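Local coordinates for hypothetical protein YCHN (Escherichia coli, PDB 1JX7) that is of unknown function but assembles into a homohexamer, a dimer of trimers, and belongs to the DsrE/DsrF-like family, at residues M1-I6 and T108-K113; A11-E16 and G58-Q63; L39-D44 and V75-T80. All blocks are in the same frame, centred on the assembly; numbering follows the deposited sequence.

Contact 1. Residues M1-I6 and T108-K113; sequences MQKIVI and TLSADK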
HETATM    1  N   MSE A   1      36.041   8.110  -1.259  1.00 56.62           N
HETATM    2  CA  MSE A   1      34.750   8.572  -0.667  1.00 55.34           C
HETATM    3  C   MSE A   1      33.676   7.528  -0.951  1.00 55.69           C
HETATM    4  O   MSE A   1      33.935   6.326  -0.879  1.00 57.27           O
HETATM    5  CB  MSE A   1      34.361   9.926  -1.267  1.00 37.50           C
HETATM    6  CG  MSE A   1      33.166  10.606  -0.615  1.00 38.04           C
HETATM    7 SE   MSE A   1      32.884  12.231  -1.350  1.00 37.98          SE
HETATM    8  CE  MSE A   1      32.710  11.801  -3.116  1.00 36.27           C
ATOM      9  N   GLN A   2      32.468   7.984  -1.278  1.00 45.47           N
ATOM     10  CA  GLN A   2      31.374   7.066  -1.561  1.00 42.96           C
ATOM     11  C   GLN A   2      30.132   7.802  -2.024  1.00 41.63           C
ATOM     12  O   GLN A   2      29.750   8.807  -1.436  1.00 42.64           O
ATOM     13  CB  GLN A   2      31.034   6.260  -0.315  1.00 30.87           C
ATOM     14  CG  GLN A   2      29.851   5.361  -0.493  1.00 32.33           C
ATOM     15  CD  GLN A   2      29.639   4.432   0.678  1.00 32.16           C
ATOM     16  OE1 GLN A   2      28.699   3.641   0.687  1.00 33.13           O
ATOM     17  NE2 GLN A   2      30.517   4.518   1.680  1.00 31.27           N
ATOM     18  N   LYS A   3      29.510   7.283  -3.078  1.00 16.99           N
ATOM     19  CA  LYS A   3      28.307   7.898  -3.610  1.00 14.66           C
ATOM     20  C   LYS A   3      27.080   7.061  -3.282  1.00 13.06           C
ATOM     21  O   LYS A   3      26.968   5.895  -3.690  1.00 12.51           O
ATOM     22  CB  LYS A   3      28.420   8.088  -5.125  1.00 33.70           C
ATOM     23  CG  LYS A   3      29.494   9.082  -5.526  1.00 36.21           C
ATOM     24  CD  LYS A   3      29.353   9.543  -6.977  1.00 37.70           C
ATOM     25  CE  LYS A   3      28.081  10.358  -7.183  1.00 40.30           C
ATOM     26  NZ  LYS A   3      27.988  10.979  -8.535  1.00 40.35           N
ATOM     27  N   ILE A   4      26.162   7.653  -2.540  1.00 23.77           N
ATOM     28  CA  ILE A   4      24.936   6.973  -2.157  1.00 22.48           C
ATOM     29  C   ILE A   4      23.714   7.724  -2.650  1.00 23.29           C
ATOM     30  O   ILE A   4      23.524   8.904  -2.345  1.00 23.52           O
ATOM     31  CB  ILE A   4      24.833   6.827  -0.633  1.00 12.07           C
ATOM     32  CG1 ILE A   4      25.860   5.814  -0.135  1.00 12.50           C
ATOM     33  CG2 ILE A   4      23.421   6.428  -0.249  1.00 10.99           C
ATOM     34  CD1 ILE A   4      25.921   5.732   1.376  1.00 13.54           C
ATOM     35  N   VAL A   5      22.879   7.037  -3.433  1.00 16.56           N
ATOM     36  CA  VAL A   5      21.665   7.637  -3.951  1.00 15.73           C
ATOM     37  C   VAL A   5      20.496   7.034  -3.187  1.00 16.41           C
ATOM     38  O   VAL A   5      20.462   5.825  -2.917  1.00 14.10           O
ATOM     39  CB  VAL A   5      21.473   7.345  -5.456  1.00 13.95           C
ATOM     40  CG1 VAL A   5      20.135   7.880  -5.927  1.00 13.13           C
ATOM     41  CG2 VAL A   5      22.597   7.971  -6.253  1.00 13.08           C
ATOM     42  N   ILE A   6      19.543   7.887  -2.814  1.00 24.37           N
ATOM     43  CA  ILE A   6      18.358   7.432  -2.104  1.00 25.26           C
ATOM     44  C   ILE A   6      17.142   7.828  -2.922  1.00 24.87           C
ATOM     45  O   ILE A   6      16.990   8.979  -3.314  1.00 25.09           O
ATOM     46  CB  ILE A   6      18.246   8.078  -0.703  1.00 20.90           C
ATOM     47  CG1 ILE A   6      19.155   7.341   0.285  1.00 22.05           C
ATOM     48  CG2 ILE A   6      16.785   8.064  -0.229  1.00 19.77           C
ATOM     49  CD1 ILE A   6      18.971   7.760   1.743  1.00 22.20           C
ATOM     50  N   THR A 108      22.265   6.682 -10.665  1.00 12.59           N
ATOM     51  CA  THR A 108      22.226   5.247 -10.413  1.00 11.60           C
ATOM     52  C   THR A 108      23.452   4.548 -10.974  1.00 11.77           C
ATOM     53  O   THR A 108      24.070   3.717 -10.314  1.00  9.49           O
ATOM     54  CB  THR A 108      20.987   4.606 -11.068  1.00 17.10           C
ATOM     55  OG1 THR A 108      19.796   5.141 -10.487  1.00 19.05           O
ATOM     56  CG2 THR A 108      21.007   3.119 -10.866  1.00 17.05           C
ATOM     57  N   LEU A 109      23.789   4.886 -12.217  1.00 36.01           N
ATOM     58  CA  LEU A 109      24.934   4.293 -12.898  1.00 36.92           C
ATOM     59  C   LEU A 109      26.280   4.679 -12.276  1.00 37.87           C
ATOM     60  O   LEU A 109      27.230   3.896 -12.309  1.00 37.34           O
ATOM     61  CB  LEU A 109      24.908   4.677 -14.379  1.00 10.40           C
ATOM     62  CG  LEU A 109      24.013   3.812 -15.280  1.00  8.63           C
ATOM     63  CD1 LEU A 109      23.944   4.426 -16.673  1.00  8.63           C
ATOM     64  CD2 LEU A 109      24.561   2.397 -15.351  1.00  8.63           C
ATOM     65  N   SER A 110      26.356   5.872 -11.699  1.00 37.43           N
ATOM     66  CA  SER A 110      27.600   6.346 -11.109  1.00 40.01           C
ATOM     67  C   SER A 110      27.579   6.359  -9.583  1.00 41.52           C
ATOM     68  O   SER A 110      28.204   7.212  -8.958  1.00 43.34           O
ATOM     69  CB  SER A 110      27.914   7.761 -11.621  1.00 39.92           C
ATOM     70  OG  SER A 110      26.916   8.692 -11.212  1.00 40.68           O
ATOM     71  N   ALA A 111      26.870   5.415  -8.983  1.00 36.17           N
ATOM     72  CA  ALA A 111      26.785   5.349  -7.535  1.00 35.84           C
ATOM     73  C   ALA A 111      27.189   3.976  -7.034  1.00 36.89           C
ATOM     74  O   ALA A 111      26.911   2.963  -7.671  1.00 38.64           O
ATOM     75  CB  ALA A 111      25.366   5.673  -7.075  1.00 11.03           C
ATOM     76  N   ASP A 112      27.845   3.932  -5.882  1.00 31.23           N
ATOM     77  CA  ASP A 112      28.250   2.659  -5.316  1.00 31.62           C
ATOM     78  C   ASP A 112      27.006   1.980  -4.765  1.00 31.53           C
ATOM     79  O   ASP A 112      26.831   0.766  -4.904  1.00 32.33           O
ATOM     80  CB  ASP A 112      29.266   2.869  -4.190  1.00 38.82           C
ATOM     81  CG  ASP A 112      30.384   3.824  -4.572  1.00 39.81           C
ATOM     82  OD1 ASP A 112      30.983   3.649  -5.658  1.00 40.14           O
ATOM     83  OD2 ASP A 112      30.661   4.751  -3.781  1.00 41.90           O
ATOM     84  N   LYS A 113      26.138   2.763  -4.141  1.00 34.31           N
ATOM     85  CA  LYS A 113      24.909   2.218  -3.580  1.00 33.18           C
ATOM     86  C   LYS A 113      23.665   3.034  -3.886  1.00 31.60           C
ATOM     87  O   LYS A 113      23.699   4.263  -4.029  1.00 31.72           O
ATOM     88  CB  LYS A 113      25.045   2.053  -2.063  1.00 25.03           C
ATOM     89  CG  LYS A 113      25.414   0.652  -1.625  1.00 22.73           C
ATOM     90  CD  LYS A 113      25.920   0.645  -0.205  1.00 21.09           C
ATOM     91  CE  LYS A 113      27.261   1.339  -0.123  1.00 20.48           C
ATOM     92  NZ  LYS A 113      27.834   1.242   1.250  1.00 20.97           N
TER

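Contact 2. Residues A11-E16 and G58-Q63; sequences APYGSE and GYNIQQ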
ATOM      1  N   ALA A  11       4.221   8.981  -0.323  1.00 14.74           N
ATOM      2  CA  ALA A  11       3.587  10.278  -0.090  1.00 14.75           C
ATOM      3  C   ALA A  11       3.916  10.703   1.333  1.00 14.46           C
ATOM      4  O   ALA A  11       3.878   9.880   2.255  1.00 12.56           O
ATOM      5  CB  ALA A  11       2.069  10.177  -0.267  1.00 22.14           C
ATOM      6  N   PRO A  12       4.247  11.983   1.530  1.00 34.53           N
ATOM      7  CA  PRO A  12       4.579  12.475   2.872  1.00 34.80           C
ATOM      8  C   PRO A  12       3.452  12.212   3.859  1.00 35.57           C
ATOM      9  O   PRO A  12       2.281  12.256   3.489  1.00 36.48           O
ATOM     10  CB  PRO A  12       4.779  13.979   2.652  1.00 17.15           C
ATOM     11  CG  PRO A  12       5.191  14.068   1.226  1.00 18.40           C
ATOM     12  CD  PRO A  12       4.333  13.061   0.530  1.00 17.86           C
ATOM     13  N   TYR A  13       3.785  11.925   5.106  1.00 23.70           N
ATOM     14  CA  TYR A  13       2.816  11.736   6.188  1.00 24.62           C
ATOM     15  C   TYR A  13       1.776  10.634   6.098  1.00 26.16           C
ATOM     16  O   TYR A  13       1.341  10.122   7.122  1.00 27.36           O
ATOM     17  CB  TYR A  13       2.030  13.015   6.368  1.00 22.32           C
ATOM     18  CG  TYR A  13       2.897  14.185   6.643  1.00 22.07           C
ATOM     19  CD1 TYR A  13       3.534  14.329   7.871  1.00 21.98           C
ATOM     20  CD2 TYR A  13       3.108  15.173   5.673  1.00 21.28           C
ATOM     21  CE1 TYR A  13       4.379  15.414   8.135  1.00 22.63           C
ATOM     22  CE2 TYR A  13       3.950  16.261   5.923  1.00 22.76           C
ATOM     23  CZ  TYR A  13       4.587  16.376   7.156  1.00 23.79           C
ATOM     24  OH  TYR A  13       5.405  17.452   7.399  1.00 21.85           O
ATOM     25  N   GLY A  14       1.390  10.291   4.895  1.00 27.23           N
ATOM     26  CA  GLY A  14       0.386   9.269   4.743  1.00 27.37           C
ATOM     27  C   GLY A  14       1.074   7.931   4.934  1.00 28.82           C
ATOM     28  O   GLY A  14       0.507   7.010   5.518  1.00 29.27           O
ATOM     29  N   SER A  15       2.273   7.866   4.429  1.00 39.72           N
ATOM     30  CA  SER A  15       3.090   6.663   4.528  1.00 39.80           C
ATOM     31  C   SER A  15       4.100   6.825   5.648  1.00 38.85           C
ATOM     32  O   SER A  15       4.074   7.800   6.398  1.00 38.41           O
ATOM     33  CB  SER A  15       3.834   6.404   3.202  1.00 37.81           C
ATOM     34  OG  SER A  15       4.809   7.411   2.913  1.00 33.41           O
ATOM     35  N   GLU A  16       4.999   5.854   5.756  1.00 21.83           N
ATOM     36  CA  GLU A  16       6.049   5.898   6.762  1.00 20.56           C
ATOM     37  C   GLU A  16       7.378   5.820   5.999  1.00 19.66           C
ATOM     38  O   GLU A  16       8.406   6.329   6.445  1.00 18.63           O
ATOM     39  CB  GLU A  16       5.911   4.697   7.699  1.00 29.88           C
ATOM     40  CG  GLU A  16       6.833   4.747   8.889  1.00 31.73           C
ATOM     41  CD  GLU A  16       6.081   4.916  10.186  1.00 34.60           C
ATOM     42  OE1 GLU A  16       6.100   3.974  11.013  1.00 35.41           O
ATOM     43  OE2 GLU A  16       5.469   5.988  10.373  1.00 34.01           O
ATOM     44  N   GLY A  58       3.069  14.885  14.800  1.00 19.06           N
ATOM     45  CA  GLY A  58       4.435  14.411  14.927  1.00 15.55           C
ATOM     46  C   GLY A  58       5.587  14.987  14.127  1.00 14.11           C
ATOM     47  O   GLY A  58       5.998  16.123  14.341  1.00 13.51           O
ATOM     48  N   TYR A  59       6.141  14.198  13.218  1.00 26.12           N
ATOM     49  CA  TYR A  59       7.270  14.685  12.450  1.00 25.47           C
ATOM     50  C   TYR A  59       6.928  15.724  11.393  1.00 24.97           C
ATOM     51  O   TYR A  59       5.763  15.884  10.997  1.00 24.03           O
ATOM     52  CB  TYR A  59       8.066  13.515  11.837  1.00 20.08           C
ATOM     53  CG  TYR A  59       7.322  12.635  10.856  1.00 21.13           C
ATOM     54  CD1 TYR A  59       6.985  13.098   9.585  1.00 19.78           C
ATOM     55  CD2 TYR A  59       6.973  11.326  11.196  1.00 21.19           C
ATOM     56  CE1 TYR A  59       6.321  12.271   8.676  1.00 20.66           C
ATOM     57  CE2 TYR A  59       6.314  10.497  10.305  1.00 20.20           C
ATOM     58  CZ  TYR A  59       5.988  10.973   9.049  1.00 20.61           C
ATOM     59  OH  TYR A  59       5.332  10.143   8.176  1.00 21.40           O
ATOM     60  N   ASN A  60       7.948  16.450  10.955  1.00 21.31           N
ATOM     61  CA  ASN A  60       7.784  17.483   9.956  1.00 21.70           C
ATOM     62  C   ASN A  60       8.764  17.271   8.805  1.00 20.69           C
ATOM     63  O   ASN A  60       9.938  17.633   8.885  1.00 22.65           O
ATOM     64  CB  ASN A  60       8.002  18.852  10.578  1.00 24.27           C
ATOM     65  CG  ASN A  60       7.637  19.972   9.646  1.00 26.71           C
ATOM     66  OD1 ASN A  60       6.491  20.407   9.599  1.00 29.12           O
ATOM     67  ND2 ASN A  60       8.612  20.431   8.872  1.00 28.47           N
ATOM     68  N   ILE A  61       8.254  16.678   7.734  1.00  9.21           N
ATOM     69  CA  ILE A  61       9.033  16.379   6.558  1.00  8.63           C
ATOM     70  C   ILE A  61       9.744  17.594   5.987  1.00  9.79           C
ATOM     71  O   ILE A  61      10.865  17.490   5.456  1.00  8.63           O
ATOM     72  CB  ILE A  61       8.127  15.718   5.545  1.00  8.63           C
ATOM     73  CG1 ILE A  61       7.863  14.285   6.018  1.00  8.63           C
ATOM     74  CG2 ILE A  61       8.726  15.757   4.162  1.00  8.63           C
ATOM     75  CD1 ILE A  61       6.590  13.692   5.500  1.00 10.42           C
ATOM     76  N   GLN A  62       9.122  18.759   6.116  1.00 23.62           N
ATOM     77  CA  GLN A  62       9.745  19.965   5.595  1.00 25.07           C
ATOM     78  C   GLN A  62      11.078  20.189   6.284  1.00 25.29           C
ATOM     79  O   GLN A  62      12.088  20.417   5.627  1.00 25.01           O
ATOM     80  CB  GLN A  62       8.840  21.156   5.839  1.00 30.89           C
ATOM     81  CG  GLN A  62       8.839  22.120   4.695  1.00 33.94           C
ATOM     82  CD  GLN A  62       8.684  23.542   5.138  1.00 35.70           C
ATOM     83  OE1 GLN A  62       9.638  24.161   5.596  1.00 36.39           O
ATOM     84  NE2 GLN A  62       7.474  24.074   5.017  1.00 37.60           N
ATOM     85  N   GLN A  63      11.080  20.115   7.616  1.00 22.50           N
ATOM     86  CA  GLN A  63      12.286  20.315   8.417  1.00 23.01           C
ATOM     87  C   GLN A  63      13.386  19.310   8.099  1.00 21.93           C
ATOM     88  O   GLN A  63      14.559  19.678   8.049  1.00 21.00           O
ATOM     89  CB  GLN A  63      11.970  20.233   9.913  1.00 39.89           C
ATOM     90  CG  GLN A  63      13.224  20.205  10.800  1.00 44.11           C
ATOM     91  CD  GLN A  63      12.930  19.827  12.251  1.00 47.26           C
ATOM     92  OE1 GLN A  63      12.456  20.646  13.042  1.00 45.02           O
ATOM     93  NE2 GLN A  63      13.206  18.578  12.602  1.00 49.48           N
TER
HETATM   94  O   HOH W   1       6.120   9.964   5.452  1.00 25.48           O

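Contact 3. Residues L39-D44 and V75-T80; sequences LFLMSD and VKLCKT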
ATOM      1  N   LEU A  39      19.459  12.637  -3.053  1.00 23.09           N
ATOM      2  CA  LEU A  39      18.081  12.217  -2.806  1.00 22.31           C
ATOM      3  C   LEU A  39      17.181  12.488  -3.991  1.00 21.27           C
ATOM      4  O   LEU A  39      17.056  13.623  -4.436  1.00 22.81           O
ATOM      5  CB  LEU A  39      17.519  12.974  -1.595  1.00 34.61           C
ATOM      6  CG  LEU A  39      17.005  12.236  -0.352  1.00 35.86           C
ATOM      7  CD1 LEU A  39      15.778  11.404  -0.715  1.00 36.30           C
ATOM      8  CD2 LEU A  39      18.123  11.368   0.228  1.00 33.97           C
ATOM      9  N   PHE A  40      16.538  11.450  -4.493  1.00 19.84           N
ATOM     10  CA  PHE A  40      15.629  11.623  -5.606  1.00 18.78           C
ATOM     11  C   PHE A  40      14.244  11.262  -5.106  1.00 19.55           C
ATOM     12  O   PHE A  40      14.103  10.314  -4.339  1.00 19.29           O
ATOM     13  CB  PHE A  40      16.033  10.710  -6.769  1.00 16.42           C
ATOM     14  CG  PHE A  40      15.358  11.066  -8.064  1.00 14.71           C
ATOM     15  CD1 PHE A  40      14.099  10.554  -8.370  1.00 14.24           C
ATOM     16  CD2 PHE A  40      15.950  11.970  -8.936  1.00 16.60           C
ATOM     17  CE1 PHE A  40      13.434  10.942  -9.526  1.00 14.70           C
ATOM     18  CE2 PHE A  40      15.297  12.361 -10.097  1.00 17.35           C
ATOM     19  CZ  PHE A  40      14.035  11.848 -10.397  1.00 16.84           C
ATOM     20  N   LEU A  41      13.231  12.011  -5.514  1.00 25.57           N
ATOM     21  CA  LEU A  41      11.868  11.705  -5.092  1.00 25.52           C
ATOM     22  C   LEU A  41      10.975  11.537  -6.312  1.00 25.97           C
ATOM     23  O   LEU A  41      10.822  12.466  -7.106  1.00 25.96           O
ATOM     24  CB  LEU A  41      11.309  12.822  -4.207  1.00 15.45           C
ATOM     25  CG  LEU A  41      12.139  13.220  -2.981  1.00 15.90           C
ATOM     26  CD1 LEU A  41      11.360  14.229  -2.140  1.00 12.22           C
ATOM     27  CD2 LEU A  41      12.491  11.980  -2.174  1.00 13.21           C
HETATM   28  N   MSE A  42      10.390  10.345  -6.451  1.00 16.53           N
HETATM   29  CA  MSE A  42       9.503  10.038  -7.571  1.00 16.67           C
HETATM   30  C   MSE A  42       8.043  10.045  -7.137  1.00 15.54           C
HETATM   31  O   MSE A  42       7.728  10.217  -5.967  1.00 14.68           O
HETATM   32  CB  MSE A  42       9.841   8.663  -8.169  1.00 25.13           C
HETATM   33  CG  MSE A  42      11.222   8.562  -8.797  1.00 26.44           C
HETATM   34 SE   MSE A  42      11.470   7.041  -9.701  1.00 27.97          SE
HETATM   35  CE  MSE A  42      11.316   5.843  -8.388  1.00 28.44           C
ATOM     36  N   SER A  43       7.160   9.852  -8.116  1.00 18.24           N
ATOM     37  CA  SER A  43       5.749   9.785  -7.890  1.00 19.15           C
ATOM     38  C   SER A  43       5.231  10.631  -6.732  1.00 18.69           C
ATOM     39  O   SER A  43       5.537  11.824  -6.664  1.00 18.76           O
ATOM     40  CB  SER A  43       5.313   8.347  -7.691  1.00 26.16           C
ATOM     41  OG  SER A  43       5.873   7.814  -6.506  1.00 29.46           O
ATOM     42  N   ASP A  44       4.465  10.053  -5.811  1.00 27.63           N
ATOM     43  CA  ASP A  44       3.989  10.639  -4.565  1.00 28.28           C
ATOM     44  C   ASP A  44       4.899  11.415  -3.607  1.00 28.65           C
ATOM     45  O   ASP A  44       4.470  12.438  -3.042  1.00 29.01           O
ATOM     46  CB  ASP A  44       3.240   9.619  -3.749  1.00 31.48           C
ATOM     47  CG  ASP A  44       2.144   8.949  -4.532  1.00 33.47           C
ATOM     48  OD1 ASP A  44       1.427   8.125  -3.936  1.00 35.09           O
ATOM     49  OD2 ASP A  44       2.002   9.251  -5.742  1.00 36.44           O
ATOM     50  N   VAL A  75      18.578  17.378  -3.502  1.00 18.70           N
ATOM     51  CA  VAL A  75      17.248  16.792  -3.403  1.00 19.23           C
ATOM     52  C   VAL A  75      16.502  17.119  -4.688  1.00 19.47           C
ATOM     53  O   VAL A  75      16.129  18.266  -4.923  1.00 19.90           O
ATOM     54  CB  VAL A  75      16.483  17.394  -2.190  1.00 17.31           C
ATOM     55  CG1 VAL A  75      15.008  17.017  -2.247  1.00 14.52           C
ATOM     56  CG2 VAL A  75      17.119  16.908  -0.890  1.00 15.67           C
ATOM     57  N   LYS A  76      16.289  16.106  -5.520  1.00 16.14           N
ATOM     58  CA  LYS A  76      15.598  16.318  -6.788  1.00 17.93           C
ATOM     59  C   LYS A  76      14.193  15.734  -6.857  1.00 19.14           C
ATOM     60  O   LYS A  76      13.954  14.596  -6.420  1.00 20.61           O
ATOM     61  CB  LYS A  76      16.452  15.748  -7.934  1.00 24.28           C
ATOM     62  CG  LYS A  76      17.703  16.563  -8.249  1.00 26.02           C
ATOM     63  CD  LYS A  76      17.316  17.929  -8.796  1.00 29.69           C
ATOM     64  CE  LYS A  76      18.520  18.719  -9.273  1.00 31.59           C
ATOM     65  NZ  LYS A  76      18.113  20.000  -9.947  1.00 31.17           N
ATOM     66  N   LEU A  77      13.266  16.509  -7.389  1.00 23.71           N
ATOM     67  CA  LEU A  77      11.883  16.070  -7.551  1.00 23.96           C
ATOM     68  C   LEU A  77      11.706  15.740  -9.038  1.00 24.49           C
ATOM     69  O   LEU A  77      12.103  16.523  -9.899  1.00 25.01           O
ATOM     70  CB  LEU A  77      10.904  17.175  -7.154  1.00 11.69           C
ATOM     71  CG  LEU A  77      11.054  17.876  -5.806  1.00 11.73           C
ATOM     72  CD1 LEU A  77       9.902  18.846  -5.628  1.00 11.20           C
ATOM     73  CD2 LEU A  77      11.056  16.880  -4.674  1.00 11.05           C
ATOM     74  N   CYS A  78      11.108  14.584  -9.337  1.00 21.70           N
ATOM     75  CA  CYS A  78      10.908  14.166 -10.721  1.00 21.59           C
ATOM     76  C   CYS A  78       9.975  15.081 -11.495  1.00 20.66           C
ATOM     77  O   CYS A  78       8.831  15.319 -11.096  1.00 20.28           O
ATOM     78  CB  CYS A  78      10.378  12.735 -10.769  1.00 27.02           C
ATOM     79  SG  CYS A  78      10.478  11.997 -12.411  1.00 31.52           S
ATOM     80  N   LYS A  79      10.475  15.577 -12.626  1.00 22.13           N
ATOM     81  CA  LYS A  79       9.747  16.484 -13.507  1.00 23.07           C
ATOM     82  C   LYS A  79       8.341  16.002 -13.914  1.00 23.01           C
ATOM     83  O   LYS A  79       7.349  16.695 -13.702  1.00 22.95           O
ATOM     84  CB  LYS A  79      10.593  16.723 -14.750  1.00 29.43           C
ATOM     85  CG  LYS A  79      10.000  17.682 -15.743  1.00 29.89           C
ATOM     86  CD  LYS A  79       9.947  19.077 -15.183  1.00 30.60           C
ATOM     87  CE  LYS A  79       9.851  20.060 -16.322  1.00 30.16           C
ATOM     88  NZ  LYS A  79      10.917  19.714 -17.302  1.00 29.42           N
ATOM     89  N   THR A  80       8.264  14.812 -14.507  1.00 19.73           N
ATOM     90  CA  THR A  80       6.968  14.310 -14.939  1.00 20.53           C
ATOM     91  C   THR A  80       6.001  14.178 -13.774  1.00 20.55           C
ATOM     92  O   THR A  80       4.811  14.439 -13.926  1.00 21.32           O
ATOM     93  CB  THR A  80       7.094  12.939 -15.647  1.00 31.65           C
ATOM     94  OG1 THR A  80       7.950  12.076 -14.898  1.00 33.86           O
ATOM     95  CG2 THR A  80       7.650  13.132 -17.045  1.00 31.49           C
TER

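Contact 1. Residues M1-I6 and T108-K113
The D112 carboxylate and the Q2 amide cross obliquely, their planes 54° apart; the aliphatic part of Q2, not its amide, lies against D112 OD2, with Q2 CG 3.4 Å away. Above the carboxylate plane stands the backbone amide of K3, whose N donates to D112 OD2 at 2.9 Å. Q2 is anti at chi1 and extended beyond, so its amide passes D112 and offers OE1 to K113 NZ at 2.6 Å, though the place of OE1 is uncertain. An alanine in place of Q2 removes this acceptor and the chain that packs on L109 of the third subunit, and would probably leave the K113 ammonium less firmly guided toward T108 O and A111 O of that subunit. Along the backbone, strand 113-116 begins as the outermost strand within this chain on this side of a parallel sheet, with I4 bridging K113. K3 O accepts K113 N at 3.3 Å nearly along the C=O axis, with a weaker share from D112 N, and V5 N returns a bond to K113 O at 3.0 Å, in the carbonyl plane. The type I turn T108 to A111 leads in from helix 101-107, and small A111 lets its CB settle 3.7 Å from V5 CG2. K3, extended at chi2, lays CD 3.3 Å from S110 O, its chi3 bend keeping CE alongside, while S110 OG turns back to Q106 O.

Contact 2. Residues A11-E16 and G58-Q63
Y13 carries the contact, touched on one face, at one edge and at its tip. I61 CD1 sits 3.5 Å from the centroid of the Y13 ring, almost on the normal, a CH-pi contact that suits a slim terminal methyl; the same methyl lies 3.4 Å from P12 CB. At the ring edge, Y59 O lies in the plane, 3.2 Å from Y13 CE1. The phenol oxygen completes the grip: I61 N donates to Y13 OH at 3.0 Å, a bent bond of 136°, so tyrosine suits the place by offering both a ring face and a phenol oxygen. The Y59 ring runs alongside at 13°, but slid so far that centroids are 5.5 Å apart and overlap is slight. Its OH holds a water at 2.8 Å that also takes a weak bond from Y13 N. In the next shell, S15 OG donates to A11 O at 2.7 Å, probably helping to fix the turn that carries Y13, while Q53 OE1 is a second partner of Y13 OH and F19 stacks on Y59. N60 is the N-cap of helix 61-70. The loop between strand 3-8 and helix 17-31 is thus tied to the start of helix 61-70, with P12 on L18 and I61 on L22 packing both against helix 17-31.

Contact 3. Residues L39-D44 and V75-T80
F40 and C78 share one first torsion: CG of F40 and SG of C78 are each anti to their backbone N (chi1 -166°). The ring thereby swings toward strand 75-78, bringing F40 CE1 to 3.8 Å from C78 CB, while the sulfur arrives at the ring edge, SG being 5.3 Å from the F40 centroid. K76 O lies over one face toward the rim, and K76 CB is 3.9 Å from F40 CD2; beyond CB the lysine bends at chi2 and leads away, its NZ pairing with E97. On the other side of the sheet, L41 and L77 share a rotamer and lie side by side, L41 CD1 3.7 Å from L77 CD2, suiting buried branched chains. The backbones pair as parallel strands of a beta-alpha-beta unit whose crossover holds helix 61-70. K76 N donates to L39 O at 2.8 Å, L41 N to K76 O at 2.8 Å, and C78 N to L41 O at 3.1 Å, each nearly along the C=O axis. C78 is the N-cap of helix 79-84, and R23 of the second subunit packs against it; both could favour a thiolate. Sulfur-carrying DsrE relatives use a reactive cysteine, but no such role is established here.

How the contacts relate
From the N terminus, contact 1 pairs strand 3-8 with the last strand, 113-116, and so closes almost the whole chain into one loop. Contacts 2 and 3 are nested within it. They cross each other, since 11-16, 39-44, 58-63 and 75-80 alternate along the chain: contact 2 ties the loop after strand 3-8 to the start of helix 61-70, and contact 3 joins the two strands flanking that helix. Contacts 1 and 3 meet inside the sheet, where I6 O and F40 N, 2.8 Å apart, are probably hydrogen-bonded. Contact 2, its centre about 25 Å from that of contact 1, touches contact 3 where P12 packs against D44.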